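PDB 3C2G: beta-catenin homolog sys-1 from Caenorhabditis elegans, which acts as a transcription coregulator in the Wnt signaling asymmetry pathway, binding the TCF factor POP-1 directly and activating or repressing target genes. Local coordinates for residues A[157-165]-A[196-204]; A[183-194]-A[255-266]. One frame throughout, in Å; residues are numbered along the deposited sequence.

Both contacts lie in the all-helical armadillo domain of SYS-1 and share helix 189-198. Coming from the N terminus, the first segment met is 157-165, on helix 154-164, which contact 1 joins to the far end of helix 189-198 and the start of helix 202-210, closing a loop of 30 residues. Before that loop is complete, the chain enters 183-194, the first half of contact 2, whose partner in helix 251-270 comes 60 residues later. The two loops therefore cross rather than nest. Helix 189-198 is held by helix 251-270 along its earlier turns and by helix 154-164 at its last turn, and Ile198 CD1 meets Leu266 CD1 at 3.7 Å where the contacts touch.

Contact 1 (A[157-165]-A[196-204]); sequences RTEFAQHLK and FIISKDTRL
The Phe196 ring has Arg157 NH1 at its edge, in plane and 3.2 Å from CE1, and Leu164 CD1 near the same plane at CE2; Phe160 and Ala161 approach obliquely. This is knobs-into-holes packing between helices of the armadillo domain: Phe196 is the knob, and Arg157, Phe160, Ala161 and Leu164 form the hole. With CG anti to the backbone N (chi1 178°), the ring reaches the surface of helix 154-164, where the small Ala161 allows CE2 to come within 3.5 Å of Ala161 CA. The Phe160 ring lies at 43° to it, with Leu164 CD1 over one face. Arg157 is anchored separately, through NE to the carbonyl of Val151. Next to the knob, the CG2 branch of the beta-branched Ile197 packs on Leu164 CB at 3.8 Å, beside the ring. Lys165 suits its place by its length: CG and CD pass Leu204 CD2 before the ammonium reaches the carboxylate of Asp201. A methionine in its place would probably leave Asp201 without its cationic partner. Asp201 also N-caps helix 202-210, OD2 accepting a weak bond from Leu204 N, while OD1 uses its anti lone pair in the salt bridge to Lys165 NZ, 3.0 Å away.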
loop_
_atom_site.group_PDB
_atom_site.type_symbol
_atom_site.label_atom_id
_atom_site.label_comp_id
_atom_site.label_asym_id
_atom_site.label_seq_id
_atom_site.Cartn_x
_atom_site.Cartn_y
_atom_site.Cartn_z
ATOM N N ARG A 157 -22.433 4.966 -11.796
ATOM C CA ARG A 157 -21.325 5.488 -10.988
ATOM C C ARG A 157 -20.426 6.446 -11.768
ATOM O O ARG A 157 -20.189 7.575 -11.330
ATOM C CB ARG A 157 -20.488 4.346 -10.440
ATOM C CG ARG A 157 -21.140 3.602 -9.318
ATOM C CD ARG A 157 -20.117 2.768 -8.597
ATOM N NE ARG A 157 -20.388 2.759 -7.168
ATOM C CZ ARG A 157 -19.695 3.434 -6.260
ATOM N NH1 ARG A 157 -18.652 4.174 -6.610
ATOM N NH2 ARG A 157 -20.039 3.346 -4.988
ATOM N N THR A 158 -19.938 5.986 -12.919
ATOM C CA THR A 158 -19.127 6.795 -13.837
ATOM C C THR A 158 -19.797 8.110 -14.255
ATOM O O THR A 158 -19.148 9.160 -14.269
ATOM C CB THR A 158 -18.740 5.967 -15.093
ATOM O OG1 THR A 158 -17.857 4.903 -14.709
ATOM C CG2 THR A 158 -18.054 6.831 -16.152
ATOM N N GLU A 159 -21.083 8.049 -14.604
ATOM C CA GLU A 159 -21.851 9.248 -14.970
ATOM C C GLU A 159 -21.883 10.257 -13.822
ATOM O O GLU A 159 -21.592 11.443 -14.014
ATOM C CB GLU A 159 -23.291 8.890 -15.339
ATOM C CG GLU A 159 -23.474 8.301 -16.718
ATOM C CD GLU A 159 -24.945 8.216 -17.137
ATOM O OE1 GLU A 159 -25.241 7.455 -18.088
ATOM O OE2 GLU A 159 -25.804 8.911 -16.523
ATOM N N PHE A 160 -22.239 9.769 -12.635
ATOM C CA PHE A 160 -22.366 10.619 -11.461
ATOM C C PHE A 160 -21.030 11.271 -11.138
ATOM O O PHE A 160 -20.971 12.479 -10.898
ATOM C CB PHE A 160 -22.911 9.831 -10.263
ATOM C CG PHE A 160 -23.248 10.688 -9.079
ATOM C CD1 PHE A 160 -24.026 11.834 -9.231
ATOM C CD2 PHE A 160 -22.789 10.353 -7.812
ATOM C CE1 PHE A 160 -24.334 12.638 -8.141
ATOM C CE2 PHE A 160 -23.087 11.153 -6.715
ATOM C CZ PHE A 160 -23.864 12.300 -6.878
ATOM N N ALA A 161 -19.963 10.470 -11.168
ATOM C CA ALA A 161 -18.602 10.976 -10.992
ATOM C C ALA A 161 -18.289 12.132 -11.932
ATOM O O ALA A 161 -17.790 13.162 -11.492
ATOM C CB ALA A 161 -17.585 9.856 -11.152
ATOM N N GLN A 162 -18.606 11.979 -13.216
ATOM C CA GLN A 162 -18.369 13.048 -14.184
ATOM C C GLN A 162 -19.126 14.338 -13.844
ATOM O O GLN A 162 -18.547 15.425 -13.900
ATOM C CB GLN A 162 -18.689 12.588 -15.609
ATOM C CG GLN A 162 -18.236 13.574 -16.690
ATOM C CD GLN A 162 -18.453 13.051 -18.113
ATOM O OE1 GLN A 162 -18.309 11.849 -18.380
ATOM N NE2 GLN A 162 -18.785 13.960 -19.037
ATOM N N HIS A 163 -20.404 14.212 -13.479
ATOM C CA HIS A 163 -21.228 15.364 -13.078
ATOM C C HIS A 163 -20.640 16.169 -11.915
ATOM O O HIS A 163 -20.849 17.377 -11.818
ATOM C CB HIS A 163 -22.650 14.921 -12.708
ATOM C CG HIS A 163 -23.393 14.242 -13.820
ATOM N ND1 HIS A 163 -24.361 13.288 -13.589
ATOM C CD2 HIS A 163 -23.303 14.371 -15.166
ATOM C CE1 HIS A 163 -24.843 12.865 -14.743
ATOM N NE2 HIS A 163 -24.216 13.504 -15.715
ATOM N N LEU A 164 -19.909 15.491 -11.038
ATOM C CA LEU A 164 -19.334 16.111 -9.848
ATOM C C LEU A 164 -18.049 16.899 -10.090
ATOM O O LEU A 164 -17.664 17.722 -9.259
ATOM C CB LEU A 164 -19.082 15.052 -8.778
ATOM C CG LEU A 164 -20.331 14.364 -8.240
ATOM C CD1 LEU A 164 -19.958 13.369 -7.181
ATOM C CD2 LEU A 164 -21.332 15.389 -7.702
ATOM N N LYS A 165 -17.385 16.653 -11.215
ATOM C CA LYS A 165 -16.101 17.289 -11.475
ATOM C C LYS A 165 -16.252 18.661 -12.100
ATOM O O LYS A 165 -16.172 18.815 -13.316
ATOM C CB LYS A 165 -15.205 16.379 -12.315
ATOM C CG LYS A 165 -14.652 15.216 -11.508
ATOM C CD LYS A 165 -14.264 14.060 -12.387
ATOM C CE LYS A 165 -14.388 12.768 -11.605
ATOM N NZ LYS A 165 -13.895 11.629 -12.396
ATOM N N PHE A 196 -14.261 9.399 -4.157
ATOM C CA PHE A 196 -15.091 9.004 -5.273
ATOM C C PHE A 196 -14.704 9.688 -6.586
ATOM O O PHE A 196 -14.647 9.033 -7.618
ATOM C CB PHE A 196 -16.568 9.252 -4.913
ATOM C CG PHE A 196 -17.540 8.921 -6.016
ATOM C CD1 PHE A 196 -17.833 7.596 -6.336
ATOM C CD2 PHE A 196 -18.170 9.942 -6.727
ATOM C CE1 PHE A 196 -18.730 7.286 -7.361
ATOM C CE2 PHE A 196 -19.083 9.645 -7.745
ATOM C CZ PHE A 196 -19.359 8.310 -8.064
ATOM N N ILE A 197 -14.436 10.987 -6.552
ATOM C CA ILE A 197 -14.106 11.716 -7.772
ATOM C C ILE A 197 -12.655 11.499 -8.207
ATOM O O ILE A 197 -12.311 11.671 -9.378
ATOM C CB ILE A 197 -14.397 13.246 -7.663
ATOM C CG1 ILE A 197 -13.514 13.905 -6.608
ATOM C CG2 ILE A 197 -15.882 13.517 -7.388
ATOM C CD1 ILE A 197 -13.653 15.412 -6.555
ATOM N N ILE A 198 -11.811 11.129 -7.251
ATOM C CA ILE A 198 -10.390 10.911 -7.482
ATOM C C ILE A 198 -10.160 9.536 -8.087
ATOM O O ILE A 198 -9.216 9.333 -8.832
ATOM C CB ILE A 198 -9.611 11.044 -6.155
ATOM C CG1 ILE A 198 -9.298 12.509 -5.874
ATOM C CG2 ILE A 198 -8.347 10.223 -6.152
ATOM C CD1 ILE A 198 -8.934 12.779 -4.416
ATOM N N SER A 199 -11.037 8.596 -7.762
ATOM C CA SER A 199 -10.848 7.207 -8.151
ATOM C C SER A 199 -10.628 7.046 -9.654
ATOM O O SER A 199 -11.491 7.410 -10.460
ATOM C CB SER A 199 -12.027 6.361 -7.686
ATOM O OG SER A 199 -11.803 5.001 -7.992
ATOM N N LYS A 200 -9.452 6.515 -10.007
ATOM C CA LYS A 200 -9.048 6.221 -11.398
ATOM C C LYS A 200 -8.879 7.466 -12.289
ATOM O O LYS A 200 -8.851 7.367 -13.525
ATOM C CB LYS A 200 -9.984 5.189 -12.048
ATOM C CG LYS A 200 -10.069 3.857 -11.304
ATOM C CD LYS A 200 -10.826 2.809 -12.128
ATOM C CE LYS A 200 -10.935 1.471 -11.381
ATOM N NZ LYS A 200 -11.920 0.539 -12.025
ATOM N N ASP A 201 -8.747 8.630 -11.659
ATOM C CA ASP A 201 -8.510 9.875 -12.372
ATOM C C ASP A 201 -7.114 10.393 -12.021
ATOM O O ASP A 201 -6.964 11.327 -11.234
ATOM C CB ASP A 201 -9.591 10.901 -12.014
ATOM C CG ASP A 201 -9.905 11.862 -13.159
ATOM O OD1 ASP A 201 -11.104 12.035 -13.470
ATOM O OD2 ASP A 201 -8.970 12.445 -13.747
ATOM N N THR A 202 -6.096 9.771 -12.609
ATOM C CA THR A 202 -4.699 10.149 -12.380
ATOM C C THR A 202 -4.456 11.660 -12.416
ATOM O O THR A 202 -3.727 12.185 -11.568
ATOM C CB THR A 202 -3.750 9.463 -13.390
ATOM O OG1 THR A 202 -3.898 8.045 -13.289
ATOM C CG2 THR A 202 -2.303 9.826 -13.110
ATOM N N ARG A 203 -5.049 12.359 -13.385
ATOM C CA ARG A 203 -4.778 13.788 -13.507
ATOM C C ARG A 203 -5.516 14.610 -12.472
ATOM O O ARG A 203 -5.093 15.719 -12.155
ATOM C CB ARG A 203 -4.997 14.328 -14.931
ATOM C CG ARG A 203 -6.366 14.106 -15.539
ATOM C CD ARG A 203 -6.306 14.346 -17.057
ATOM N NE ARG A 203 -7.297 13.529 -17.760
ATOM C CZ ARG A 203 -8.512 13.944 -18.116
ATOM N NH1 ARG A 203 -8.910 15.189 -17.861
ATOM N NH2 ARG A 203 -9.332 13.108 -18.738
ATOM N N LEU A 204 -6.603 14.069 -11.931
ATOM C CA LEU A 204 -7.309 14.779 -10.871
ATOM C C LEU A 204 -6.464 14.768 -9.604
ATOM O O LEU A 204 -6.423 15.756 -8.868
ATOM C CB LEU A 204 -8.710 14.215 -10.626
ATOM C CG LEU A 204 -9.689 15.204 -9.982
ATOM C CD1 LEU A 204 -9.746 16.516 -10.757
ATOM C CD2 LEU A 204 -11.076 14.606 -9.858
#

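Contact 2 (A[183-194]-A[255-266]); sequences PGMINPAIFIIF and HLIQVIIRTFDL
Arg262 reaches along Phe191 and Pro188 with almost its whole side chain. Its CB sits over the centre of the Phe191 ring, 3.6 Å from the centroid and 13° off the ring normal, a CH-pi contact. The chain then runs extended from CG to NE, which carries CD past the rim of the ring, 3.7 Å from Phe191 CD2. NE, CZ and NH2 all come to Pro188 CB, which lies over the centre of one guanidinium face. At the tip NH1 meets Ile192 CD1 at the guanidinium edge and lies 3.6 Å from Pro188 O. A long arginine suits this place because its methylenes pack on the aromatic ring while its guanidinium lies flat over Pro188 CB; the residue as a whole is partly exposed. Helices 189-194 and 255-266 run nearly parallel, 10° between their directions and 10.5 Å between axes, as neighbouring helices stacked along the armadillo solenoid. Phe191 is a knob in the hole formed by Val259, Arg262, Thr263 and Leu266, its flat ring presenting one face to Arg262 CB and its far end, CZ, to Thr263 OG1. That hydroxyl, 3.6 Å from Phe191 CZ, donates to Val259 O within its own helix, which satisfies it beside the aromatic ring. His255 has CG anti to the backbone N (chi1 168°), which turns the imidazole toward the loop before helix 189-198; Val259 CG2 lies over one face, and NE2 donates to Ile186 O at 3.0 Å, the acceptor lying in the ring plane. Further toward the N-terminal end, Leu256 CD2 packs against Pro183 CB at 3.7 Å.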
loop_
_atom_site.group_PDB
_atom_site.type_symbol
_atom_site.label_atom_id
_atom_site.label_comp_id
_atom_site.label_asym_id
_atom_site.label_seq_id
_atom_site.Cartn_x
_atom_site.Cartn_y
_atom_site.Cartn_z
ATOM N N PRO A 183 -11.040 21.227 12.865
ATOM C CA PRO A 183 -11.252 19.899 12.267
ATOM C C PRO A 183 -12.549 19.206 12.685
ATOM O O PRO A 183 -12.981 18.260 12.027
ATOM C CB PRO A 183 -10.029 19.096 12.721
ATOM C CG PRO A 183 -9.458 19.858 13.851
ATOM C CD PRO A 183 -9.798 21.293 13.651
ATOM N N GLY A 184 -13.168 19.678 13.760
ATOM C CA GLY A 184 -14.463 19.163 14.193
ATOM C C GLY A 184 -15.569 19.512 13.212
ATOM O O GLY A 184 -16.602 18.856 13.200
HETATM N N MSE A 185 -15.337 20.547 12.393
HETATM C CA MSE A 185 -16.238 20.955 11.293
HETATM C C MSE A 185 -16.251 19.996 10.097
HETATM O O MSE A 185 -17.087 20.146 9.213
HETATM C CB MSE A 185 -15.844 22.337 10.748
HETATM C CG MSE A 185 -15.885 23.482 11.742
HETATM SE SE MSE A 185 -17.710 23.966 12.244
HETATM C CE MSE A 185 -17.288 25.269 13.674
ATOM N N ILE A 186 -15.319 19.044 10.051
ATOM C CA ILE A 186 -15.127 18.226 8.855
ATOM C C ILE A 186 -16.066 17.022 8.847
ATOM O O ILE A 186 -15.840 16.036 9.554
ATOM C CB ILE A 186 -13.637 17.779 8.674
ATOM C CG1 ILE A 186 -12.698 18.985 8.696
ATOM C CG2 ILE A 186 -13.440 16.998 7.378
ATOM C CD1 ILE A 186 -11.233 18.626 8.769
ATOM N N ASN A 187 -17.133 17.113 8.058
ATOM C CA ASN A 187 -18.033 15.985 7.857
ATOM C C ASN A 187 -17.301 14.845 7.131
ATOM O O ASN A 187 -16.661 15.075 6.110
ATOM C CB ASN A 187 -19.252 16.431 7.042
ATOM C CG ASN A 187 -20.399 15.444 7.119
ATOM O OD1 ASN A 187 -20.331 14.330 6.591
ATOM N ND2 ASN A 187 -21.468 15.851 7.781
ATOM N N PRO A 188 -17.399 13.609 7.648
ATOM C CA PRO A 188 -16.738 12.454 7.014
ATOM C C PRO A 188 -17.072 12.269 5.535
ATOM O O PRO A 188 -16.223 11.810 4.766
ATOM C CB PRO A 188 -17.263 11.262 7.821
ATOM C CG PRO A 188 -17.592 11.830 9.153
ATOM C CD PRO A 188 -18.117 13.223 8.877
ATOM N N ALA A 189 -18.291 12.625 5.140
ATOM C CA ALA A 189 -18.719 12.537 3.747
ATOM C C ALA A 189 -17.812 13.312 2.798
ATOM O O ALA A 189 -17.699 12.957 1.632
ATOM C CB ALA A 189 -20.158 13.013 3.601
ATOM N N ILE A 190 -17.182 14.373 3.292
ATOM C CA ILE A 190 -16.187 15.099 2.512
ATOM C C ILE A 190 -15.083 14.163 2.010
ATOM O O ILE A 190 -14.601 14.322 0.892
ATOM C CB ILE A 190 -15.597 16.274 3.306
ATOM C CG1 ILE A 190 -16.620 17.410 3.352
ATOM C CG2 ILE A 190 -14.327 16.789 2.666
ATOM C CD1 ILE A 190 -16.558 18.236 4.602
ATOM N N PHE A 191 -14.720 13.168 2.815
ATOM C CA PHE A 191 -13.747 12.175 2.384
ATOM C C PHE A 191 -14.316 11.226 1.349
ATOM O O PHE A 191 -13.675 10.955 0.338
ATOM C CB PHE A 191 -13.166 11.412 3.583
ATOM C CG PHE A 191 -12.317 12.273 4.476
ATOM C CD1 PHE A 191 -11.006 12.573 4.125
ATOM C CD2 PHE A 191 -12.843 12.814 5.650
ATOM C CE1 PHE A 191 -10.212 13.381 4.942
ATOM C CE2 PHE A 191 -12.069 13.627 6.472
ATOM C CZ PHE A 191 -10.748 13.915 6.124
ATOM N N ILE A 192 -15.520 10.723 1.602
ATOM C CA ILE A 192 -16.211 9.827 0.664
ATOM C C ILE A 192 -16.257 10.414 -0.747
ATOM O O ILE A 192 -15.941 9.725 -1.710
ATOM C CB ILE A 192 -17.633 9.492 1.163
ATOM C CG1 ILE A 192 -17.574 8.824 2.551
ATOM C CG2 ILE A 192 -18.367 8.609 0.167
ATOM C CD1 ILE A 192 -16.722 7.536 2.620
ATOM N N ILE A 193 -16.590 11.696 -0.849
ATOM C CA ILE A 193 -16.706 12.386 -2.126
ATOM C C ILE A 193 -15.353 12.570 -2.825
ATOM O O ILE A 193 -15.229 12.285 -4.015
ATOM C CB ILE A 193 -17.424 13.754 -1.962
ATOM C CG1 ILE A 193 -18.843 13.543 -1.429
ATOM C CG2 ILE A 193 -17.454 14.507 -3.280
ATOM C CD1 ILE A 193 -19.408 14.717 -0.691
ATOM N N PHE A 194 -14.351 13.059 -2.098
ATOM C CA PHE A 194 -12.980 13.119 -2.613
ATOM C C PHE A 194 -12.515 11.754 -3.108
ATOM O O PHE A 194 -12.037 11.626 -4.227
ATOM C CB PHE A 194 -12.008 13.658 -1.567
ATOM C CG PHE A 194 -11.827 15.140 -1.627
ATOM C CD1 PHE A 194 -11.368 15.751 -2.794
ATOM C CD2 PHE A 194 -12.105 15.930 -0.527
ATOM C CE1 PHE A 194 -11.204 17.132 -2.873
ATOM C CE2 PHE A 194 -11.941 17.316 -0.591
ATOM C CZ PHE A 194 -11.490 17.916 -1.770
ATOM N N HIS A 255 -14.229 11.350 16.657
ATOM C CA HIS A 255 -14.407 12.000 15.375
ATOM C C HIS A 255 -13.059 12.470 14.833
ATOM O O HIS A 255 -12.792 12.372 13.641
ATOM C CB HIS A 255 -15.390 13.169 15.496
ATOM C CG HIS A 255 -15.406 14.056 14.294
ATOM N ND1 HIS A 255 -14.749 15.270 14.255
ATOM C CD2 HIS A 255 -15.957 13.886 13.070
ATOM C CE1 HIS A 255 -14.907 15.814 13.061
ATOM N NE2 HIS A 255 -15.639 14.998 12.325
ATOM N N LEU A 256 -12.220 12.995 15.720
ATOM C CA LEU A 256 -10.905 13.480 15.327
ATOM C C LEU A 256 -9.970 12.341 14.928
ATOM O O LEU A 256 -9.222 12.478 13.977
ATOM C CB LEU A 256 -10.301 14.353 16.415
ATOM C CG LEU A 256 -10.928 15.746 16.590
ATOM C CD1 LEU A 256 -10.332 16.453 17.786
ATOM C CD2 LEU A 256 -10.814 16.637 15.341
ATOM N N ILE A 257 -10.042 11.211 15.627
ATOM C CA ILE A 257 -9.228 10.058 15.284
ATOM C C ILE A 257 -9.588 9.634 13.882
ATOM O O ILE A 257 -8.714 9.402 13.033
ATOM C CB ILE A 257 -9.434 8.892 16.278
ATOM C CG1 ILE A 257 -8.649 9.158 17.573
ATOM C CG2 ILE A 257 -9.013 7.537 15.661
ATOM C CD1 ILE A 257 -9.009 8.221 18.723
ATOM N N GLN A 258 -10.894 9.555 13.643
ATOM C CA GLN A 258 -11.439 9.157 12.345
ATOM C C GLN A 258 -11.036 10.162 11.259
ATOM O O GLN A 258 -10.716 9.766 10.145
ATOM C CB GLN A 258 -12.961 8.978 12.444
ATOM C CG GLN A 258 -13.535 7.778 11.664
ATOM C CD GLN A 258 -12.953 6.402 12.070
ATOM O OE1 GLN A 258 -12.715 6.117 13.255
ATOM N NE2 GLN A 258 -12.737 5.543 11.072
ATOM N N VAL A 259 -11.024 11.449 11.587
ATOM C CA VAL A 259 -10.531 12.458 10.661
ATOM C C VAL A 259 -9.060 12.198 10.261
ATOM O O VAL A 259 -8.691 12.338 9.096
ATOM C CB VAL A 259 -10.671 13.883 11.235
ATOM C CG1 VAL A 259 -9.792 14.873 10.451
ATOM C CG2 VAL A 259 -12.118 14.330 11.209
ATOM N N ILE A 260 -8.233 11.804 11.228
ATOM C CA ILE A 260 -6.827 11.501 10.958
ATOM C C ILE A 260 -6.674 10.258 10.058
ATOM O O ILE A 260 -5.863 10.241 9.127
ATOM C CB ILE A 260 -6.058 11.309 12.277
ATOM C CG1 ILE A 260 -5.913 12.639 13.000
ATOM C CG2 ILE A 260 -4.698 10.632 12.040
ATOM C CD1 ILE A 260 -5.748 12.470 14.490
ATOM N N ILE A 261 -7.448 9.224 10.354
ATOM C CA ILE A 261 -7.418 7.985 9.595
ATOM C C ILE A 261 -7.857 8.181 8.143
ATOM O O ILE A 261 -7.223 7.676 7.225
ATOM C CB ILE A 261 -8.249 6.880 10.295
ATOM C CG1 ILE A 261 -7.564 6.481 11.614
ATOM C CG2 ILE A 261 -8.442 5.685 9.379
ATOM C CD1 ILE A 261 -8.328 5.497 12.488
ATOM N N ARG A 262 -8.919 8.936 7.928
ATOM C CA ARG A 262 -9.363 9.210 6.571
ATOM C C ARG A 262 -8.403 10.141 5.822
ATOM O O ARG A 262 -8.314 10.092 4.598
ATOM C CB ARG A 262 -10.793 9.769 6.569
ATOM C CG ARG A 262 -11.873 8.740 6.985
ATOM C CD ARG A 262 -13.254 9.411 6.999
ATOM N NE ARG A 262 -14.332 8.560 7.508
ATOM C CZ ARG A 262 -15.326 8.069 6.768
ATOM N NH1 ARG A 262 -15.400 8.340 5.466
ATOM N NH2 ARG A 262 -16.257 7.311 7.337
ATOM N N THR A 263 -7.694 10.994 6.548
ATOM C CA THR A 263 -6.650 11.802 5.930
ATOM C C THR A 263 -5.473 10.929 5.483
ATOM O O THR A 263 -4.938 11.144 4.404
ATOM C CB THR A 263 -6.178 12.899 6.865
ATOM O OG1 THR A 263 -7.278 13.774 7.137
ATOM C CG2 THR A 263 -5.045 13.698 6.250
ATOM N N PHE A 264 -5.098 9.936 6.291
ATOM C CA PHE A 264 -4.081 8.978 5.879
ATOM C C PHE A 264 -4.546 8.236 4.626
ATOM O O PHE A 264 -3.792 8.102 3.664
ATOM C CB PHE A 264 -3.749 7.958 6.992
ATOM C CG PHE A 264 -2.946 8.519 8.160
ATOM C CD1 PHE A 264 -2.041 9.559 7.990
ATOM C CD2 PHE A 264 -3.081 7.955 9.434
ATOM C CE1 PHE A 264 -1.289 10.039 9.076
ATOM C CE2 PHE A 264 -2.336 8.424 10.524
ATOM C CZ PHE A 264 -1.439 9.466 10.345
ATOM N N ASP A 265 -5.781 7.750 4.644
ATOM C CA ASP A 265 -6.355 7.021 3.508
ATOM C C ASP A 265 -6.389 7.870 2.232
ATOM O O ASP A 265 -6.033 7.388 1.166
ATOM C CB ASP A 265 -7.763 6.519 3.854
ATOM C CG ASP A 265 -8.395 5.694 2.726
ATOM O OD1 ASP A 265 -7.803 4.665 2.313
ATOM O OD2 ASP A 265 -9.487 6.075 2.246
ATOM N N LEU A 266 -6.792 9.135 2.345
ATOM C CA LEU A 266 -6.856 10.025 1.183
ATOM C C LEU A 266 -5.451 10.330 0.600
ATOM O O LEU A 266 -5.231 10.184 -0.615
ATOM C CB LEU A 266 -7.640 11.301 1.506
ATOM C CG LEU A 266 -7.899 12.299 0.375
ATOM C CD1 LEU A 266 -8.521 11.646 -0.867
ATOM C CD2 LEU A 266 -8.756 13.481 0.855
#